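Local atomic coordinates of exosome complex component Rrp42 (Pyrococcus abyssi, PDB entry 2PO1), a protein that probably serves as a non-catalytic component of the archaeal RNA-degrading exosome, helping to shape the active site of its partner subunit Rrp41. Residues L92-F97 / V145-D149; S120-N124 / L190-P196. All coordinates share one frame; numbering follows the deposited sequence.

Contact 1: L92-F97 / V145-D149; sequences LASPTF and VLDHD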
ATOM      1  N   LEU C  92       2.513  20.644   3.222  1.00 21.53           N
ATOM      2  CA  LEU C  92       2.799  22.057   3.207  1.00 22.25           C
ATOM      3  C   LEU C  92       2.119  22.777   4.327  1.00 20.29           C
ATOM      4  O   LEU C  92       2.549  23.860   4.700  1.00 22.61           O
ATOM      5  CB  LEU C  92       2.517  22.725   1.850  1.00 22.56           C
ATOM      6  CG  LEU C  92       1.184  23.080   1.222  1.00 22.15           C
ATOM      7  CD1 LEU C  92       0.304  23.951   2.095  1.00 20.14           C
ATOM      8  CD2 LEU C  92       1.589  23.891   0.008  1.00 18.46           C
ATOM      9  N   ALA C  93       1.096  22.169   4.904  1.00 17.64           N
ATOM     10  CA  ALA C  93       0.376  22.845   5.950  1.00 17.73           C
ATOM     11  C   ALA C  93       1.101  22.854   7.300  1.00 18.80           C
ATOM     12  O   ALA C  93       0.711  23.614   8.200  1.00 17.75           O
ATOM     13  CB  ALA C  93      -1.022  22.275   6.092  1.00 15.60           C
ATOM     14  N   SER C  94       2.090  21.969   7.478  1.00 18.95           N
ATOM     15  CA  SER C  94       2.659  21.811   8.800  1.00 20.49           C
ATOM     16  C   SER C  94       3.831  20.885   8.748  1.00 21.76           C
ATOM     17  O   SER C  94       3.773  19.830   8.074  1.00 20.18           O
ATOM     18  CB  SER C  94       1.568  21.237   9.736  1.00 20.39           C
ATOM     19  OG  SER C  94       2.085  20.963  11.032  1.00 21.84           O
ATOM     20  N   PRO C  95       4.888  21.222   9.491  1.00 23.46           N
ATOM     21  CA  PRO C  95       5.979  20.293   9.489  1.00 24.75           C
ATOM     22  C   PRO C  95       5.637  18.969  10.162  1.00 25.05           C
ATOM     23  O   PRO C  95       6.359  17.974   9.949  1.00 24.23           O
ATOM     24  CB  PRO C  95       7.106  21.044  10.219  1.00 26.83           C
ATOM     25  CG  PRO C  95       6.461  22.064  10.977  1.00 25.75           C
ATOM     26  CD  PRO C  95       5.150  22.396  10.343  1.00 24.49           C
ATOM     27  N   THR C  96       4.525  18.935  10.900  1.00 23.60           N
ATOM     28  CA  THR C  96       4.067  17.677  11.468  1.00 25.95           C
ATOM     29  C   THR C  96       3.287  16.807  10.465  1.00 24.91           C
ATOM     30  O   THR C  96       2.875  15.697  10.818  1.00 25.06           O
ATOM     31  CB  THR C  96       3.160  17.880  12.675  1.00 24.51           C
ATOM     32  OG1 THR C  96       1.919  18.466  12.239  1.00 27.00           O
ATOM     33  CG2 THR C  96       3.849  18.788  13.673  1.00 27.21           C
ATOM     34  N   PHE C  97       3.079  17.315   9.249  1.00 24.19           N
ATOM     35  CA  PHE C  97       2.211  16.623   8.280  1.00 23.71           C
ATOM     36  C   PHE C  97       3.156  15.958   7.328  1.00 27.08           C
ATOM     37  O   PHE C  97       3.943  16.611   6.694  1.00 28.91           O
ATOM     38  CB  PHE C  97       1.296  17.551   7.497  1.00 20.31           C
ATOM     39  CG  PHE C  97       0.201  18.198   8.329  1.00 17.72           C
ATOM     40  CD1 PHE C  97      -0.554  19.204   7.804  1.00 17.89           C
ATOM     41  CD2 PHE C  97      -0.051  17.764   9.633  1.00 16.38           C
ATOM     42  CE1 PHE C  97      -1.543  19.825   8.568  1.00 16.04           C
ATOM     43  CE2 PHE C  97      -1.002  18.344  10.388  1.00 14.91           C
ATOM     44  CZ  PHE C  97      -1.767  19.364   9.865  1.00 15.78           C
ATOM     45  N   VAL C 145      -6.150  20.752   4.018  1.00 16.45           N
ATOM     46  CA  VAL C 145      -5.728  21.678   5.111  1.00 16.00           C
ATOM     47  C   VAL C 145      -4.481  22.369   4.541  1.00 16.28           C
ATOM     48  O   VAL C 145      -3.580  21.671   4.103  1.00 16.31           O
ATOM     49  CB  VAL C 145      -5.478  20.949   6.437  1.00 15.30           C
ATOM     50  CG1 VAL C 145      -4.704  21.852   7.428  1.00 13.16           C
ATOM     51  CG2 VAL C 145      -6.803  20.504   7.027  1.00 12.15           C
ATOM     52  N   LEU C 146      -4.493  23.709   4.452  1.00 15.50           N
ATOM     53  CA  LEU C 146      -3.396  24.459   3.828  1.00 17.00           C
ATOM     54  C   LEU C 146      -2.418  25.070   4.834  1.00 17.65           C
ATOM     55  O   LEU C 146      -1.307  25.345   4.469  1.00 18.75           O
ATOM     56  CB  LEU C 146      -3.901  25.594   2.947  1.00 17.15           C
ATOM     57  CG  LEU C 146      -4.862  25.234   1.830  1.00 16.43           C
ATOM     58  CD1 LEU C 146      -5.323  26.509   1.209  1.00 18.79           C
ATOM     59  CD2 LEU C 146      -4.173  24.267   0.814  1.00 15.19           C
ATOM     60  N   ASP C 147      -2.819  25.265   6.093  1.00 16.95           N
ATOM     61  CA  ASP C 147      -1.907  25.872   7.078  1.00 19.35           C
ATOM     62  C   ASP C 147      -2.503  25.501   8.393  1.00 18.33           C
ATOM     63  O   ASP C 147      -3.626  25.841   8.644  1.00 19.23           O
ATOM     64  CB  ASP C 147      -1.934  27.398   6.961  1.00 19.09           C
ATOM     65  CG  ASP C 147      -0.580  28.040   7.186  1.00 23.96           C
ATOM     66  OD1 ASP C 147      -0.511  29.268   6.978  1.00 26.65           O
ATOM     67  OD2 ASP C 147       0.419  27.367   7.540  1.00 22.41           O
ATOM     68  N   HIS C 148      -1.751  24.788   9.210  1.00 19.10           N
ATOM     69  CA  HIS C 148      -2.242  24.274  10.467  1.00 17.31           C
ATOM     70  C   HIS C 148      -1.721  25.200  11.554  1.00 18.62           C
ATOM     71  O   HIS C 148      -0.515  25.215  11.888  1.00 18.81           O
ATOM     72  CB  HIS C 148      -1.724  22.846  10.640  1.00 17.45           C
ATOM     73  CG  HIS C 148      -1.973  22.291  12.000  1.00 17.86           C
ATOM     74  ND1 HIS C 148      -2.879  22.848  12.875  1.00 17.72           N
ATOM     75  CD2 HIS C 148      -1.433  21.221  12.635  1.00 21.60           C
ATOM     76  CE1 HIS C 148      -2.883  22.144  13.989  1.00 20.46           C
ATOM     77  NE2 HIS C 148      -2.018  21.150  13.867  1.00 18.61           N
ATOM     78  N   ASP C 149      -2.611  26.046  12.084  1.00 18.45           N
ATOM     79  CA  ASP C 149      -2.221  26.859  13.204  1.00 18.81           C
ATOM     80  C   ASP C 149      -3.221  26.638  14.303  1.00 18.89           C
ATOM     81  O   ASP C 149      -3.561  27.575  15.017  1.00 19.98           O
ATOM     82  CB  ASP C 149      -2.198  28.333  12.876  1.00 19.03           C
ATOM     83  CG  ASP C 149      -1.311  29.114  13.849  1.00 24.53           C
ATOM     84  OD1 ASP C 149      -1.547  30.320  14.085  1.00 24.92           O
ATOM     85  OD2 ASP C 149      -0.328  28.501  14.360  1.00 25.20           O
TER
HETATM   86  O   HOH W   1       2.129  26.420   5.933  1.00 25.27           O
HETATM   87  O   HOH W   2       1.501  23.349  12.024  1.00 24.87           O
HETATM   88  O   HOH W   3       0.243  19.588  14.888  1.00 35.75           O
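His-148 and Phe-97 meet at their margins without stacking: the planes lie only 6° apart, and Phe-97 CZ comes 3.4 Å from His-148 CD2. One direct hydrogen bond ties the backbones, from His-148 N to Ala-93 O (2.9 Å). Just before it, the methyl of Ala-93 presses on the end of the strand, its CB 3.3 Å from Val-145 O, while Val-145 CG1 lies at the edge of the Phe-97 ring. Water bridges Ser-94 OG to His-148 O, and another links Leu-92 O to Asp-147 OD2, a carboxylate also bound by a neighbouring subunit.

The type I turn from Ser-94 to Phe-97, closed by Phe-97 N on Ser-94 O (2.9 Å), brings Ser-94 CB over the ring centre, 3.4 Å above the plane. With OG anti to the backbone N (chi1 176°), the Ser-94 hydroxyl is placed to bond Thr-96 OG1 at 2.8 Å and to meet the water shared with His-148 O. Opposite Gln-61, Leu-146 and Asp-147 form a classic beta bulge.

In this RNase PH-type domain the contact joins the loop after strand 82-89 to the end of strand 135-147, with Leu-152 of helix 152-166 against Phe-97 and Val-145, and helix 214-219 against His-148.

Contact 2: S120-N124 / L190-P196; sequences SKALN and LPVEKIP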
ATOM      1  N   SER C 120     -26.654  14.873  11.266  1.00 21.16           N
ATOM      2  CA  SER C 120     -27.648  15.917  11.373  1.00 23.11           C
ATOM      3  C   SER C 120     -28.489  15.923  10.087  1.00 24.11           C
ATOM      4  O   SER C 120     -29.358  16.745   9.963  1.00 23.91           O
ATOM      5  CB  SER C 120     -27.010  17.265  11.511  1.00 21.20           C
ATOM      6  OG  SER C 120     -26.217  17.462  10.359  1.00 25.95           O
ATOM      7  N   LYS C 121     -28.138  15.065   9.119  1.00 23.42           N
ATOM      8  CA  LYS C 121     -28.715  15.088   7.787  1.00 25.25           C
ATOM      9  C   LYS C 121     -28.608  16.468   7.149  1.00 24.74           C
ATOM     10  O   LYS C 121     -29.488  16.895   6.395  1.00 26.18           O
ATOM     11  CB  LYS C 121     -30.136  14.612   7.869  1.00 26.47           C
ATOM     12  CG  LYS C 121     -30.220  13.149   8.246  1.00 30.97           C
ATOM     13  CD  LYS C 121     -31.595  12.658   7.828  1.00 40.60           C
ATOM     14  CE  LYS C 121     -31.635  11.155   7.656  1.00 46.58           C
ATOM     15  NZ  LYS C 121     -32.145  10.510   8.910  1.00 49.42           N
ATOM     16  N   ALA C 122     -27.515  17.153   7.456  1.00 21.74           N
ATOM     17  CA  ALA C 122     -27.296  18.478   6.908  1.00 22.31           C
ATOM     18  C   ALA C 122     -27.202  18.389   5.414  1.00 22.43           C
ATOM     19  O   ALA C 122     -27.639  19.282   4.736  1.00 24.43           O
ATOM     20  CB  ALA C 122     -26.033  19.116   7.499  1.00 20.72           C
ATOM     21  N   LEU C 123     -26.622  17.306   4.898  1.00 21.48           N
ATOM     22  CA  LEU C 123     -26.726  17.031   3.481  1.00 22.47           C
ATOM     23  C   LEU C 123     -27.750  15.955   3.450  1.00 23.67           C
ATOM     24  O   LEU C 123     -27.496  14.825   3.916  1.00 24.41           O
ATOM     25  CB  LEU C 123     -25.468  16.436   2.916  1.00 22.44           C
ATOM     26  CG  LEU C 123     -25.008  16.723   1.482  1.00 23.41           C
ATOM     27  CD1 LEU C 123     -24.183  15.570   0.970  1.00 22.76           C
ATOM     28  CD2 LEU C 123     -26.065  17.118   0.588  1.00 19.88           C
ATOM     29  N   ASN C 124     -28.911  16.267   2.897  1.00 23.89           N
ATOM     30  CA  ASN C 124     -29.950  15.279   2.883  1.00 25.09           C
ATOM     31  C   ASN C 124     -29.751  14.261   1.743  1.00 25.26           C
ATOM     32  O   ASN C 124     -30.088  14.536   0.596  1.00 26.70           O
ATOM     33  CB  ASN C 124     -31.276  15.986   2.762  1.00 27.08           C
ATOM     34  CG  ASN C 124     -32.392  15.102   3.071  1.00 27.43           C
ATOM     35  OD1 ASN C 124     -32.278  13.889   2.927  1.00 30.15           O
ATOM     36  ND2 ASN C 124     -33.475  15.672   3.558  1.00 28.23           N
ATOM     37  N   LEU C 190     -27.245  21.721  -3.474  1.00 23.03           N
ATOM     38  CA  LEU C 190     -27.296  20.355  -2.950  1.00 22.86           C
ATOM     39  C   LEU C 190     -28.397  20.433  -1.891  1.00 23.49           C
ATOM     40  O   LEU C 190     -28.780  21.539  -1.509  1.00 22.91           O
ATOM     41  CB  LEU C 190     -25.934  20.033  -2.350  1.00 19.80           C
ATOM     42  CG  LEU C 190     -25.041  18.834  -2.715  1.00 21.69           C
ATOM     43  CD1 LEU C 190     -25.374  18.067  -3.938  1.00 15.53           C
ATOM     44  CD2 LEU C 190     -23.512  19.211  -2.566  1.00 19.21           C
ATOM     45  N   PRO C 191     -28.997  19.293  -1.495  1.00 24.22           N
ATOM     46  CA  PRO C 191     -30.050  19.549  -0.506  1.00 25.69           C
ATOM     47  C   PRO C 191     -29.444  19.751   0.876  1.00 25.30           C
ATOM     48  O   PRO C 191     -29.399  18.810   1.669  1.00 24.86           O
ATOM     49  CB  PRO C 191     -30.922  18.292  -0.599  1.00 26.28           C
ATOM     50  CG  PRO C 191     -29.975  17.209  -1.075  1.00 24.88           C
ATOM     51  CD  PRO C 191     -28.922  17.871  -1.901  1.00 23.68           C
ATOM     52  N   VAL C 192     -28.935  20.960   1.137  1.00 24.67           N
ATOM     53  CA  VAL C 192     -28.318  21.257   2.414  1.00 25.08           C
ATOM     54  C   VAL C 192     -29.386  21.862   3.317  1.00 27.04           C
ATOM     55  O   VAL C 192     -29.935  22.943   3.053  1.00 27.36           O
ATOM     56  CB  VAL C 192     -27.115  22.223   2.325  1.00 23.83           C
ATOM     57  CG1 VAL C 192     -26.441  22.325   3.681  1.00 23.35           C
ATOM     58  CG2 VAL C 192     -26.094  21.763   1.276  1.00 24.60           C
ATOM     59  N   GLU C 193     -29.676  21.169   4.400  1.00 27.55           N
ATOM     60  CA  GLU C 193     -30.818  21.541   5.203  1.00 28.72           C
ATOM     61  C   GLU C 193     -30.508  21.986   6.600  1.00 30.05           C
ATOM     62  O   GLU C 193     -31.328  22.607   7.244  1.00 31.96           O
ATOM     63  CB  GLU C 193     -31.744  20.376   5.221  1.00 30.40           C
ATOM     64  CG  GLU C 193     -32.058  20.025   3.819  1.00 32.12           C
ATOM     65  CD  GLU C 193     -33.096  18.973   3.703  1.00 33.29           C
ATOM     66  OE1 GLU C 193     -33.327  18.276   4.701  1.00 34.21           O
ATOM     67  OE2 GLU C 193     -33.662  18.846   2.601  1.00 35.26           O
ATOM     68  N   LYS C 194     -29.296  21.720   7.067  1.00 30.13           N
ATOM     69  CA  LYS C 194     -28.917  22.141   8.401  1.00 30.37           C
ATOM     70  C   LYS C 194     -27.525  22.694   8.275  1.00 28.62           C
ATOM     71  O   LYS C 194     -26.844  22.446   7.270  1.00 27.97           O
ATOM     72  CB  LYS C 194     -29.008  20.950   9.358  1.00 30.39           C
ATOM     73  CG  LYS C 194     -30.348  20.935  10.086  1.00 35.83           C
ATOM     74  CD  LYS C 194     -30.675  19.559  10.584  1.00 39.62           C
ATOM     75  CE  LYS C 194     -32.169  19.242  10.355  1.00 42.48           C
ATOM     76  NZ  LYS C 194     -32.122  17.880   9.637  1.00 43.71           N
ATOM     77  N   ILE C 195     -27.103  23.484   9.260  1.00 28.06           N
ATOM     78  CA  ILE C 195     -25.747  24.017   9.231  1.00 26.41           C
ATOM     79  C   ILE C 195     -24.941  23.664  10.485  1.00 25.89           C
ATOM     80  O   ILE C 195     -24.664  24.531  11.286  1.00 26.42           O
ATOM     81  CB  ILE C 195     -25.692  25.550   8.913  1.00 27.04           C
ATOM     82  CG1 ILE C 195     -26.396  25.829   7.613  1.00 25.29           C
ATOM     83  CG2 ILE C 195     -24.221  26.050   8.777  1.00 24.20           C
ATOM     84  CD1 ILE C 195     -26.953  27.222   7.557  1.00 29.50           C
ATOM     85  N   PRO C 196     -24.531  22.392  10.619  1.00 24.62           N
ATOM     86  CA  PRO C 196     -23.742  21.977  11.758  1.00 24.23           C
ATOM     87  C   PRO C 196     -22.375  22.641  11.711  1.00 23.54           C
ATOM     88  O   PRO C 196     -21.780  22.775  10.629  1.00 24.03           O
ATOM     89  CB  PRO C 196     -23.601  20.462  11.542  1.00 23.29           C
ATOM     90  CG  PRO C 196     -23.685  20.296  10.073  1.00 23.21           C
ATOM     91  CD  PRO C 196     -24.730  21.271   9.678  1.00 24.00           C
TER
HETATM   92  O   HOH W   4     -32.127  17.292   6.906  1.00 47.25           O
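Two backbone hydrogen bonds pair Asn-124 and Ala-122 with the 190-196 segment: Asn-124 N gives to Pro-191 O (2.9 Å, nearly straight at 176°), and Glu-193 N gives to Ala-122 O (2.8 Å). Together they make a single beta bridge between Leu-123 and Val-192. Pro-191 is also the centre of an inverse gamma turn, closed by a weak bond from Val-192 N to Leu-190 O.

Among the polar side chains, Asn-124 ND2 meets Glu-193 OE1 at 2.8 Å from above the carboxylate plane, with amide and carboxylate turned 88° to each other. Glu-193 OE2 has a salt bridge to Lys-127. Lys-194, its chain bent at chi3 and chi4, brings NZ to Ser-120 O (3.0 Å), and one water joins Lys-121 O, Glu-193 OE1 and Lys-194 NZ. Replacing Glu-193 by an alanine removes both oxygens and would probably cost Asn-124 ND2 its OE1 acceptor, Lys-127 this salt bridge and the water one of its partners.

Lys-121 closes helix 104-118 in a Schellman motif, its positive phi ending the helix just before the residues that pair with the 190-196 loop.

Apolar contacts flank the bridge. The methyl of Ala-122 is pressed tightly on Pro-196, CB to CD 3.3 Å, and Leu-123 CD2 reaches Leu-190 CG at 3.9 Å. Ile-117 of helix 104-118 backs Ala-122, Leu-123 and Pro-196, while Val-139 of strand 135-147 borders Leu-123 and Leu-190.

The two contacts lie on opposite sides of the chain's centre, their own centres 28 Å apart and their nearest atoms about 16 Å apart, so they do not touch. Their segments alternate along the chain. Helix 104-118 runs between the 92-97 loop and the 120-124 turn, and strand 135-147, which ends in contact 1, also borders contact 2. Helix 152-166 packs against both. Contact 1 approaches bound nucleic acid to about 8 Å and contact 2 to about 10 Å, nearest atoms in each case. Eight residues of contact 1 are within reach of another subunit, against two of contact 2.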